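Local coordinates for protein transketolase (Campylobacter jejuni, PDB 3L84) that is a member of the transketolase family, a homodimeric enzyme built from two thiamine diphosphate-family domains and a C-terminal domain, at residues S40-H45 and D59-S64; G65-A70 and G114-G119; Q118-A123 and E162-A167; G153-G158 and M200-Q205; N174-Y179 and Q226-T231. All coordinates share one frame; numbering follows the deposited sequence. Where two conformers were deposited one is given.

Contact 1 (S40-H45 and D59-S64); sequences SVLSYH and DRLVFS
Leu42 and Leu61 make a small apolar contact between helix 30-42 and strand 60-63, the outermost strand on one side of the five-stranded parallel sheet. A single bridging water adds a polar link at one end. The two leucines reach for each other with one methyl apiece: CD2 of Leu42 lies 4.1 Å from CD1 of Leu61, the side chains crossing obliquely. On both residues CG is anti to the backbone N (chi1 -175° on Leu42, 176° on Leu61), which carries the branched ends in between helix and strand. With the CA atoms of Leu42 and Leu61 still 10.1 Å apart, only these outer methyls meet.

The chain of His45 comes next to Asp59 without bonding it directly. Instead the water gives one hydrogen to His45 O at 2.9 Å and the other to Asp59 OD2 at 2.7 Å. Asp59 is well supplied with further donors, OD2 taking the backbone N of Lys47 and OD1 that of Lys145.

Next to this pair runs strand 146-151, whose Tyr147 touches Leu42, Asp59 and Leu61 alike, while helix 217-228 packs on Val41 and His45.

Contact 2 (G65-A70 and G114-G119); sequences GGHASA and GPLGQG
Two kinds of touch join Gly66-His67 to Gly114-Leu116, one of backbone on backbone and one of side chain on side chain. Gly66 CA sits 4.2 Å from Gly114 N; a side chain on Gly66 would run into that nitrogen, and without one the two backbones come together until the CA atoms of Gly66 and Gly114 are 4.3 Å apart. Beside them, CD2 of Leu116 approaches the His67 ring at its edge, near the ring plane, 4.4 Å from CD2 of His67. This is loose van der Waals packing, and no hydrogen bond spans the two segments. Around the contact, the rings of His28 and His256 meet that of His67.

One step out, Gly65 O accepts from Ala68 N at 3.0 Å and also stands over one face of the His67 ring, 4.0 Å above its plane and toward the rim. A chi1 of 57° folds the imidazole back over its own chain to meet that oxygen. On the other segment, Pro115 to Gln118 form a type II turn, with Gly117 in its third position at a positive phi of 88°. Gly117 is also the N-cap of helix 118-137, and its N bonds Asp154 OD1. Leu116 O, the preceding carbonyl, is bonded to Tyr420 OH of the second subunit, whose Ile389 packs on the Leu116 side chain.

Helix 69-79 starts after Ala68 and lays Ala70 on helix 3-24, while Pro115 and Gln118 lean on helix 418-431.

Contact 3 (Q118-A123 and E162-A167); sequences QGVANA and EACSLA
No ring, amide or carboxylate takes part where Ala121 meets Ala163, so there are no faces or edges to assign: the contact is made by methyl groups and one thiol. The methyl of Ala163 points at the other helix and presses on the flank of Ala121, with its CB 3.5 Å from Ala121 CA and 3.6 Å from Ala121 CB. Such small side chains let the backbones come close, and the CA atoms of Ala121 and Ala163 are 5.0 Å apart.

One residue back on the first helix and one forward on the second, Val120 and Cys164 form the second touch, CG1 of Val120 lying 3.9 Å from Cys164 SG. CG1 is the valine branch anti to the backbone N (chi1 174°), while the thiol stands beside its own backbone N (chi1 -71°) and meets the valine there. All four residues are buried.

Helix 158-169 also reaches the second subunit: Glu162 OE2 bonds Gly158 N, and Ser165 OG bonds Glu196 OE2, both of that subunit. Toward the sheet, Val120 rests on Cys150, and Ala123 on Ile146 and Cys148. Helix 158-169 lies in the beta-alpha-beta crossover from strand 146-151 to strand 175-181. Tight helix pairing through alanines against a parallel sheet fits the layered alpha/beta architecture of thiamine diphosphate-binding domains.

Contact 4 (G153-G158 and M200-Q205); sequences GDLQEG and MRFEAQ
Arg201 reaches across to Leu155 and grips its carbonyl oxygen end-on with two nitrogens, the tight part of the contact. NH1 of Arg201 is 2.9 Å from Leu155 O with an N-H...O angle of 150°, and NH2 of Arg201 is 3.1 Å from the same oxygen at 142°. The oxygen lies nearly in the guanidinium plane. Seen from the carbonyl, the donors differ: NH2 comes in the carbonyl plane on a lone pair, NH1 from above that plane. An extended chain from CG to NE lets the arginine span segments whose nearest CA atoms, of Leu155 and Arg201, are 10.6 Å apart.

Helix 152-156 follows directly on strand 146-151 in the parallel sheet of this alpha/beta domain; Leu155 is near the helix's C-terminal end, and there the dipole would probably favour a positive charge. Glu196 adds a salt bridge to NH1, and Tyr161 a cation-pi contact.

Packing is looser beside this grip. CD2 of Leu155 stands 4.0 Å from CZ of Phe202, at the ring edge, the side chains crossing at about a right angle. These three residues are buried; Glu203, paired with Lys199, and the selenomethionine Met200 are partly exposed, though Met200 also meets Met200 of the second subunit.

Contact 5 (N174-Y179 and Q226-T231); sequences NFILIY and QAKKST
Ile176, in extended strand 175-181, faces Ala227 in the final turn of helix 217-228, and their CA atoms, 6.7 Å apart, mark the closest approach of the two backbones. On the other segment the helix winds out into a turn, in which Lys229 N bonds Gln226 O and Ser230 N bonds Ala227 O, each at 3.1 Å. No hydrogen bond crosses between strand and helix.

The side chains meet through Ile176, whose CB points at the helix. The Ala227 methyl nestles among the branches of the isoleucine: its CB is 3.8 Å from Ile176 CD1 and 4.0 Å from Ile176 CG2. With CG1 placed beside the backbone N (chi1 -60°) and the chain extended beyond it (chi2 172°), CD1 of Ile176 carries on past the alanine to Lys228, where it lies 3.9 Å from Lys228 CG. Although the CB of Lys228 points away from the strand, CG near the base of the chain makes this touch. That chain bends at chi3 and takes NZ to His45 ND1, while the pair with Glu225 is long and weak. Tyr147 of strand 146-151 packs on both Ile176 and Lys228, and Cys234 of the next strand on Ala227.

Apart from that one amine the chemistry here is wholly apolar. At this point helix and strand are joined by van der Waals packing of buried methyls; Lys228 adds a methylene at the border of the contact, while its amine is engaged by the histidine.

How the contacts relate
All five contacts lie in the N-terminal thiamine diphosphate-binding domain and gather round its parallel beta-sheet of five strands. Contact 1 comes first along the chain, with contact 2 after it; contact 3 shares Gln118 and Gly119 of helix 118-137 with contact 2, and contact 4 interleaves with both 3 and 5. Contacts 3 and 4 are closest, their centres about 10 Å apart; contacts 1 and 4 are farthest, about 21 Å, yet Ser64 and Asp154 probably bond across. Contacts 1 and 5, on the edge and middle strands, also touch, with centres about 12 Å apart. Contacts 2, 3 and 4 also touch the second subunit, so this framework runs from sheet core to dimer interface.

Contact 1 (S40-H45 and D59-S64)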
# COMPACT_ATOMS: atom_id res chain seq x y z
N SER A 40 6.80 31.68 -11.46
CA SER A 40 7.45 32.78 -12.14
C SER A 40 8.72 33.23 -11.44
O SER A 40 9.75 33.42 -12.08
CB SER A 40 6.47 33.92 -12.26
OG SER A 40 5.44 33.50 -13.12
N VAL A 41 8.66 33.38 -10.12
CA VAL A 41 9.87 33.73 -9.39
C VAL A 41 10.90 32.60 -9.39
O VAL A 41 12.08 32.80 -9.59
CB VAL A 41 9.54 34.12 -7.95
CG1 VAL A 41 10.80 34.48 -7.20
CG2 VAL A 41 8.57 35.32 -7.93
N LEU A 42 10.43 31.37 -9.19
CA LEU A 42 11.32 30.22 -9.19
C LEU A 42 12.08 30.10 -10.50
O LEU A 42 13.22 29.64 -10.50
CB LEU A 42 10.52 28.93 -8.90
CG LEU A 42 11.33 27.66 -8.75
CD1 LEU A 42 12.39 27.71 -7.66
CD2 LEU A 42 10.39 26.49 -8.48
N SER A 43 11.49 30.50 -11.62
CA SER A 43 12.18 30.43 -12.91
C SER A 43 13.52 31.20 -12.92
O SER A 43 14.41 30.87 -13.70
CB SER A 43 11.30 30.92 -14.06
OG SER A 43 11.15 32.33 -14.06
N TYR A 44 13.66 32.21 -12.07
CA TYR A 44 14.91 32.99 -11.97
C TYR A 44 15.96 32.30 -11.14
O TYR A 44 17.12 32.69 -11.18
CB TYR A 44 14.61 34.38 -11.38
CG TYR A 44 13.87 35.28 -12.32
CD1 TYR A 44 14.56 36.21 -13.10
CD2 TYR A 44 12.49 35.18 -12.47
CE1 TYR A 44 13.89 37.01 -13.98
CE2 TYR A 44 11.81 36.00 -13.37
CZ TYR A 44 12.52 36.92 -14.12
OH TYR A 44 11.87 37.74 -15.00
N HIS A 45 15.54 31.32 -10.33
CA HIS A 45 16.47 30.60 -9.46
C HIS A 45 16.89 29.24 -10.03
O HIS A 45 17.98 28.77 -9.74
CB HIS A 45 15.81 30.38 -8.09
CG HIS A 45 15.62 31.64 -7.32
ND1 HIS A 45 16.53 32.08 -6.39
CD2 HIS A 45 14.64 32.56 -7.37
CE1 HIS A 45 16.10 33.22 -5.88
NE2 HIS A 45 14.96 33.55 -6.47
N ASP A 59 19.39 21.54 -11.40
CA ASP A 59 18.38 21.46 -10.35
C ASP A 59 17.26 20.51 -10.79
O ASP A 59 16.91 20.47 -11.97
CB ASP A 59 17.76 22.81 -10.06
CG ASP A 59 18.69 23.79 -9.41
OD1 ASP A 59 19.75 23.41 -8.83
OD2 ASP A 59 18.40 25.01 -9.48
N ARG A 60 16.72 19.76 -9.86
CA ARG A 60 15.63 18.82 -10.13
C ARG A 60 14.33 19.46 -9.60
O ARG A 60 14.21 19.72 -8.42
CB ARG A 60 15.84 17.43 -9.47
CG ARG A 60 17.19 16.71 -9.68
CD ARG A 60 17.42 16.43 -11.12
NE ARG A 60 18.40 15.36 -11.41
CZ ARG A 60 19.73 15.51 -11.45
NH1 ARG A 60 20.30 16.67 -11.14
NH2 ARG A 60 20.53 14.52 -11.86
N LEU A 61 13.34 19.65 -10.47
CA LEU A 61 12.05 20.20 -10.15
C LEU A 61 11.04 19.07 -10.17
O LEU A 61 10.96 18.34 -11.15
CB LEU A 61 11.66 21.25 -11.17
CG LEU A 61 10.28 21.90 -11.08
CD1 LEU A 61 10.14 22.60 -9.76
CD2 LEU A 61 10.06 22.83 -12.30
N VAL A 62 10.28 18.91 -9.09
CA VAL A 62 9.24 17.89 -8.98
C VAL A 62 7.89 18.52 -8.62
O VAL A 62 7.76 19.16 -7.56
CB VAL A 62 9.56 16.86 -7.91
CG1 VAL A 62 8.43 15.79 -7.78
CG2 VAL A 62 10.92 16.16 -8.17
N PHE A 63 6.88 18.32 -9.45
CA PHE A 63 5.48 18.67 -9.12
C PHE A 63 4.85 17.45 -8.46
O PHE A 63 4.42 16.55 -9.15
CB PHE A 63 4.68 19.00 -10.39
CG PHE A 63 4.84 20.39 -10.91
CD1 PHE A 63 6.08 20.94 -11.16
CD2 PHE A 63 3.71 21.14 -11.27
CE1 PHE A 63 6.19 22.28 -11.67
CE2 PHE A 63 3.83 22.41 -11.79
CZ PHE A 63 5.07 22.97 -11.98
N SER A 64 4.76 17.39 -7.14
CA SER A 64 4.16 16.24 -6.50
C SER A 64 2.68 16.12 -6.80
O SER A 64 2.16 15.02 -6.97
CB SER A 64 4.43 16.26 -5.00
OG SER A 64 4.01 15.03 -4.42
O HOH W 1 18.62 26.94 -7.62

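Contact 2 (G65-A70 and G114-G119)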
# COMPACT_ATOMS: atom_id res chain seq x y z
N GLY A 65 2.02 17.26 -6.91
CA GLY A 65 0.64 17.31 -7.34
C GLY A 65 0.64 17.27 -8.85
O GLY A 65 0.61 18.32 -9.51
N GLY A 66 0.68 16.07 -9.42
CA GLY A 66 0.77 15.90 -10.88
C GLY A 66 -0.45 16.45 -11.57
O GLY A 66 -0.40 16.75 -12.76
N HIS A 67 -1.54 16.62 -10.84
CA HIS A 67 -2.74 17.27 -11.37
C HIS A 67 -2.45 18.65 -11.91
O HIS A 67 -3.21 19.09 -12.78
CB HIS A 67 -3.88 17.30 -10.35
CG HIS A 67 -3.53 17.96 -9.07
ND1 HIS A 67 -3.66 19.31 -8.84
CD2 HIS A 67 -2.97 17.44 -7.96
CE1 HIS A 67 -3.25 19.57 -7.61
NE2 HIS A 67 -2.79 18.46 -7.07
N ALA A 68 -1.41 19.33 -11.44
CA ALA A 68 -1.03 20.65 -11.92
C ALA A 68 -0.16 20.62 -13.19
O ALA A 68 0.56 21.59 -13.50
CB ALA A 68 -0.37 21.45 -10.77
N SER A 69 -0.25 19.52 -13.92
CA SER A 69 0.48 19.31 -15.16
C SER A 69 0.39 20.46 -16.15
O SER A 69 1.38 20.73 -16.81
CB SER A 69 -0.02 18.02 -15.80
OG SER A 69 -1.41 18.11 -16.02
N ALA A 70 -0.76 21.12 -16.28
CA ALA A 70 -0.83 22.18 -17.27
C ALA A 70 0.18 23.29 -16.99
O ALA A 70 0.74 23.90 -17.89
CB ALA A 70 -2.26 22.76 -17.33
N GLY A 114 1.42 11.94 -9.76
CA GLY A 114 -0.03 11.82 -9.90
C GLY A 114 -0.60 11.32 -8.59
O GLY A 114 -1.25 12.07 -7.88
N PRO A 115 -0.32 10.07 -8.23
CA PRO A 115 -0.76 9.54 -6.93
C PRO A 115 -0.13 10.41 -5.83
O PRO A 115 1.09 10.62 -5.83
CB PRO A 115 -0.24 8.10 -6.94
CG PRO A 115 -0.06 7.82 -8.45
CD PRO A 115 0.47 9.09 -8.99
N LEU A 116 -0.95 10.96 -4.95
CA LEU A 116 -0.50 11.98 -4.04
C LEU A 116 0.51 11.43 -3.03
O LEU A 116 0.51 10.25 -2.64
CB LEU A 116 -1.72 12.62 -3.34
CG LEU A 116 -2.62 13.45 -4.28
CD1 LEU A 116 -4.04 13.66 -3.72
CD2 LEU A 116 -1.95 14.78 -4.57
N GLY A 117 1.40 12.32 -2.63
CA GLY A 117 2.48 12.00 -1.72
C GLY A 117 3.73 11.50 -2.40
O GLY A 117 4.83 11.73 -1.93
N GLN A 118 3.58 10.77 -3.50
CA GLN A 118 4.73 10.13 -4.16
C GLN A 118 5.83 11.14 -4.45
O GLN A 118 7.01 10.90 -4.18
CB GLN A 118 4.35 9.44 -5.50
CG GLN A 118 3.40 8.26 -5.44
CD GLN A 118 3.96 7.10 -4.66
OE1 GLN A 118 5.14 6.73 -4.82
NE2 GLN A 118 3.09 6.47 -3.82
N GLY A 119 5.44 12.27 -5.02
CA GLY A 119 6.40 13.23 -5.51
C GLY A 119 7.25 13.82 -4.39
O GLY A 119 8.43 14.12 -4.59

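Contact 3 (Q118-A123 and E162-A167)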
# COMPACT_ATOMS: atom_id res chain seq x y z
N GLN A 118 3.58 10.77 -3.50
CA GLN A 118 4.73 10.13 -4.16
C GLN A 118 5.83 11.14 -4.45
O GLN A 118 7.01 10.90 -4.18
CB GLN A 118 4.35 9.44 -5.50
CG GLN A 118 3.40 8.26 -5.44
CD GLN A 118 3.96 7.10 -4.66
OE1 GLN A 118 5.14 6.73 -4.82
NE2 GLN A 118 3.09 6.47 -3.82
N GLY A 119 5.44 12.27 -5.02
CA GLY A 119 6.40 13.23 -5.51
C GLY A 119 7.25 13.82 -4.39
O GLY A 119 8.43 14.12 -4.59
N VAL A 120 6.68 14.02 -3.21
CA VAL A 120 7.44 14.49 -2.06
C VAL A 120 8.54 13.47 -1.71
O VAL A 120 9.70 13.86 -1.52
CB VAL A 120 6.53 14.74 -0.83
CG1 VAL A 120 7.38 15.10 0.42
CG2 VAL A 120 5.51 15.87 -1.14
N ALA A 121 8.18 12.18 -1.65
CA ALA A 121 9.16 11.15 -1.38
C ALA A 121 10.18 11.06 -2.52
O ALA A 121 11.36 10.81 -2.29
CB ALA A 121 8.47 9.79 -1.13
N ASN A 122 9.73 11.20 -3.77
CA ASN A 122 10.67 11.19 -4.90
C ASN A 122 11.68 12.34 -4.76
O ASN A 122 12.88 12.16 -5.01
CB ASN A 122 9.96 11.41 -6.22
CG ASN A 122 8.96 10.33 -6.58
OD1 ASN A 122 9.14 9.11 -6.28
ND2 ASN A 122 7.92 10.75 -7.24
N ALA A 123 11.19 13.51 -4.35
CA ALA A 123 12.09 14.64 -4.22
C ALA A 123 13.12 14.42 -3.12
O ALA A 123 14.30 14.75 -3.28
CB ALA A 123 11.30 15.91 -3.97
N GLU A 162 7.00 9.90 6.12
CA GLU A 162 8.11 8.94 6.10
C GLU A 162 9.30 9.53 5.41
O GLU A 162 10.43 9.46 5.91
CB GLU A 162 7.70 7.69 5.31
CG GLU A 162 6.65 6.74 5.94
CD GLU A 162 6.33 5.54 5.08
OE1 GLU A 162 7.01 5.28 4.07
OE2 GLU A 162 5.35 4.82 5.38
N ALA A 163 9.10 10.09 4.23
CA ALA A 163 10.23 10.61 3.47
C ALA A 163 10.87 11.83 4.13
O ALA A 163 12.09 11.97 4.16
CB ALA A 163 9.79 10.97 2.05
N CYS A 164 10.03 12.70 4.66
CA CYS A 164 10.55 13.89 5.31
C CYS A 164 11.29 13.54 6.61
O CYS A 164 12.24 14.23 7.00
CB CYS A 164 9.44 14.88 5.55
SG CYS A 164 8.85 15.64 3.99
N SER A 165 10.91 12.45 7.26
CA SER A 165 11.65 11.94 8.40
C SER A 165 13.09 11.67 7.97
O SER A 165 14.04 12.13 8.61
CB SER A 165 11.00 10.66 8.93
OG SER A 165 11.54 10.32 10.22
N LEU A 166 13.27 10.94 6.88
CA LEU A 166 14.59 10.67 6.37
C LEU A 166 15.33 11.94 5.90
O LEU A 166 16.56 12.04 6.05
CB LEU A 166 14.52 9.66 5.19
CG LEU A 166 14.35 8.20 5.59
CD1 LEU A 166 13.94 7.37 4.41
CD2 LEU A 166 15.67 7.67 6.14
N ALA A 167 14.61 12.92 5.34
CA ALA A 167 15.27 14.14 4.89
C ALA A 167 15.90 14.86 6.05
O ALA A 167 16.99 15.41 5.91
CB ALA A 167 14.27 15.07 4.18

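Contact 4 (G153-G158 and M200-Q205)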
# COMPACT_ATOMS: atom_id res chain seq x y z
N GLY A 153 -3.04 17.38 -0.17
CA GLY A 153 -3.16 15.96 -0.36
C GLY A 153 -1.84 15.25 -0.16
O GLY A 153 -1.77 14.12 0.39
N ASP A 154 -0.76 15.85 -0.65
CA ASP A 154 0.54 15.24 -0.51
C ASP A 154 0.92 15.13 0.96
O ASP A 154 1.47 14.12 1.39
CB ASP A 154 1.61 16.04 -1.26
CG ASP A 154 1.36 16.11 -2.75
OD1 ASP A 154 1.43 15.08 -3.46
OD2 ASP A 154 1.03 17.25 -3.24
N LEU A 155 0.69 16.19 1.73
CA LEU A 155 1.13 16.25 3.12
C LEU A 155 0.28 15.44 4.08
O LEU A 155 0.72 15.12 5.17
CB LEU A 155 1.33 17.69 3.57
CG LEU A 155 2.46 18.39 2.77
CD1 LEU A 155 2.77 19.72 3.42
CD2 LEU A 155 3.75 17.58 2.62
N GLN A 156 -0.92 15.06 3.68
CA GLN A 156 -1.73 14.16 4.51
C GLN A 156 -1.34 12.72 4.34
O GLN A 156 -1.58 11.90 5.23
CB GLN A 156 -3.23 14.38 4.24
CG GLN A 156 -3.71 15.71 4.74
CD GLN A 156 -5.18 15.93 4.56
OE1 GLN A 156 -5.97 14.98 4.60
NE2 GLN A 156 -5.57 17.21 4.42
N GLU A 157 -0.77 12.38 3.19
CA GLU A 157 -0.38 11.00 2.91
C GLU A 157 0.77 10.56 3.81
O GLU A 157 1.75 11.29 3.97
CB GLU A 157 0.01 10.85 1.44
CG GLU A 157 -1.19 10.80 0.54
CD GLU A 157 -1.95 9.49 0.59
OE1 GLU A 157 -1.64 8.54 1.36
OE2 GLU A 157 -2.94 9.40 -0.23
N GLY A 158 0.68 9.37 4.37
CA GLY A 158 1.75 8.83 5.22
C GLY A 158 3.13 8.86 4.59
O GLY A 158 4.13 9.10 5.28
N MSE A 200 5.46 23.12 13.24
CA MSE A 200 5.97 22.25 14.28
C MSE A 200 6.27 20.83 13.82
O MSE A 200 7.28 20.22 14.22
CB MSE A 200 5.00 22.21 15.46
CG MSE A 200 5.53 21.55 16.70
SE MSE A 200 4.35 21.64 18.21
CE MSE A 200 3.36 23.12 17.88
N ARG A 201 5.39 20.29 12.96
CA ARG A 201 5.59 18.97 12.40
C ARG A 201 6.92 18.89 11.68
O ARG A 201 7.69 17.94 11.89
CB ARG A 201 4.46 18.70 11.41
CG ARG A 201 4.71 17.62 10.37
CD ARG A 201 3.62 17.62 9.34
NE ARG A 201 3.96 16.74 8.23
CZ ARG A 201 3.09 16.32 7.32
NH1 ARG A 201 1.79 16.65 7.40
NH2 ARG A 201 3.52 15.59 6.29
N PHE A 202 7.18 19.88 10.82
CA PHE A 202 8.42 19.83 10.04
C PHE A 202 9.66 20.18 10.84
O PHE A 202 10.74 19.63 10.61
CB PHE A 202 8.29 20.69 8.79
CG PHE A 202 7.57 19.99 7.65
CD1 PHE A 202 6.19 19.95 7.61
CD2 PHE A 202 8.28 19.40 6.64
CE1 PHE A 202 5.53 19.29 6.58
CE2 PHE A 202 7.63 18.75 5.61
CZ PHE A 202 6.24 18.71 5.59
N GLU A 203 9.52 21.08 11.82
CA GLU A 203 10.63 21.33 12.72
C GLU A 203 10.98 20.08 13.54
O GLU A 203 12.15 19.80 13.79
CB GLU A 203 10.33 22.53 13.63
CG GLU A 203 10.36 23.86 12.83
CD GLU A 203 10.04 25.11 13.64
OE1 GLU A 203 10.27 26.23 13.10
OE2 GLU A 203 9.55 25.02 14.79
N ALA A 204 9.98 19.26 13.87
CA ALA A 204 10.21 18.00 14.60
C ALA A 204 11.03 17.02 13.76
O ALA A 204 11.73 16.16 14.30
CB ALA A 204 8.89 17.36 15.01
N GLN A 205 10.96 17.18 12.44
CA GLN A 205 11.68 16.35 11.49
C GLN A 205 12.90 17.04 10.92
O GLN A 205 13.39 16.66 9.85
CB GLN A 205 10.76 15.91 10.34
CG GLN A 205 9.62 15.07 10.80
CD GLN A 205 8.81 14.50 9.66
OE1 GLN A 205 8.44 15.23 8.74
NE2 GLN A 205 8.51 13.20 9.69

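Contact 5 (N174-Y179 and Q226-T231)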
# COMPACT_ATOMS: atom_id res chain seq x y z
N ASN A 174 19.98 20.42 0.50
CA ASN A 174 19.76 20.63 -0.92
C ASN A 174 18.29 20.53 -1.32
O ASN A 174 17.96 20.68 -2.49
CB ASN A 174 20.62 19.66 -1.75
CG ASN A 174 20.38 18.19 -1.41
OD1 ASN A 174 19.69 17.85 -0.46
ND2 ASN A 174 21.02 17.30 -2.21
N PHE A 175 17.42 20.32 -0.34
CA PHE A 175 15.99 20.05 -0.59
C PHE A 175 15.14 21.22 -0.14
O PHE A 175 15.18 21.62 1.03
CB PHE A 175 15.60 18.79 0.19
CG PHE A 175 14.15 18.38 0.10
CD1 PHE A 175 13.47 18.40 -1.10
CD2 PHE A 175 13.47 18.02 1.22
CE1 PHE A 175 12.14 17.99 -1.18
CE2 PHE A 175 12.14 17.61 1.15
CZ PHE A 175 11.48 17.59 -0.05
N ILE A 176 14.31 21.71 -1.04
CA ILE A 176 13.40 22.83 -0.81
C ILE A 176 12.00 22.40 -1.22
O ILE A 176 11.74 22.15 -2.38
CB ILE A 176 13.87 24.10 -1.56
CG1 ILE A 176 15.25 24.52 -1.10
CG2 ILE A 176 12.87 25.21 -1.35
CD1 ILE A 176 15.90 25.65 -1.92
N LEU A 177 11.12 22.27 -0.24
CA LEU A 177 9.76 21.83 -0.40
C LEU A 177 8.86 23.05 -0.28
O LEU A 177 8.90 23.78 0.71
CB LEU A 177 9.42 20.82 0.69
CG LEU A 177 8.06 20.17 0.67
CD1 LEU A 177 7.79 19.44 -0.62
CD2 LEU A 177 7.91 19.20 1.87
N ILE A 178 8.07 23.32 -1.29
CA ILE A 178 7.16 24.45 -1.34
C ILE A 178 5.75 23.90 -1.25
O ILE A 178 5.28 23.19 -2.15
CB ILE A 178 7.35 25.27 -2.62
CG1 ILE A 178 8.79 25.71 -2.73
CG2 ILE A 178 6.36 26.44 -2.65
CD1 ILE A 178 9.17 26.32 -4.08
N TYR A 179 5.08 24.20 -0.14
CA TYR A 179 3.71 23.74 0.16
C TYR A 179 2.69 24.80 -0.20
O TYR A 179 2.71 25.91 0.35
CB TYR A 179 3.65 23.31 1.62
CG TYR A 179 2.29 23.15 2.27
CD1 TYR A 179 1.23 22.57 1.61
CD2 TYR A 179 2.09 23.59 3.56
CE1 TYR A 179 -0.01 22.42 2.22
CE2 TYR A 179 0.87 23.46 4.18
CZ TYR A 179 -0.18 22.88 3.51
OH TYR A 179 -1.40 22.73 4.16
N GLN A 226 16.63 32.66 1.11
CA GLN A 226 16.88 32.10 2.44
C GLN A 226 16.94 30.56 2.40
O GLN A 226 17.84 29.95 2.99
CB GLN A 226 15.80 32.56 3.39
CG GLN A 226 15.99 32.12 4.82
CD GLN A 226 15.13 32.94 5.77
OE1 GLN A 226 14.32 33.78 5.34
NE2 GLN A 226 15.32 32.71 7.07
N ALA A 227 15.99 29.96 1.71
CA ALA A 227 15.95 28.49 1.61
C ALA A 227 17.23 27.93 0.99
O ALA A 227 17.73 26.91 1.45
CB ALA A 227 14.75 28.06 0.81
N LYS A 228 17.76 28.62 -0.02
CA LYS A 228 18.97 28.16 -0.70
C LYS A 228 20.21 28.16 0.18
O LYS A 228 21.16 27.43 -0.12
CB LYS A 228 19.17 28.98 -1.99
CG LYS A 228 18.13 28.62 -3.03
CD LYS A 228 17.97 29.59 -4.14
CE LYS A 228 19.16 29.72 -5.02
NZ LYS A 228 19.16 31.06 -5.80
N LYS A 229 20.19 28.93 1.25
CA LYS A 229 21.31 29.03 2.21
C LYS A 229 21.09 28.20 3.46
O LYS A 229 21.92 28.22 4.35
CB LYS A 229 21.60 30.48 2.63
CG LYS A 229 21.94 31.38 1.51
CD LYS A 229 22.39 32.71 2.02
CE LYS A 229 21.29 33.49 2.70
NZ LYS A 229 21.70 34.92 2.84
N SER A 230 19.97 27.47 3.52
CA SER A 230 19.61 26.73 4.73
C SER A 230 20.65 25.63 5.00
O SER A 230 21.22 25.04 4.07
CB SER A 230 18.21 26.13 4.60
OG SER A 230 17.81 25.55 5.83
N THR A 231 20.89 25.35 6.27
CA THR A 231 21.68 24.16 6.63
C THR A 231 20.79 22.92 6.92
O THR A 231 21.29 21.91 7.35
CB THR A 231 22.56 24.42 7.80
OG1 THR A 231 21.71 24.75 8.90
CG2 THR A 231 23.56 25.56 7.47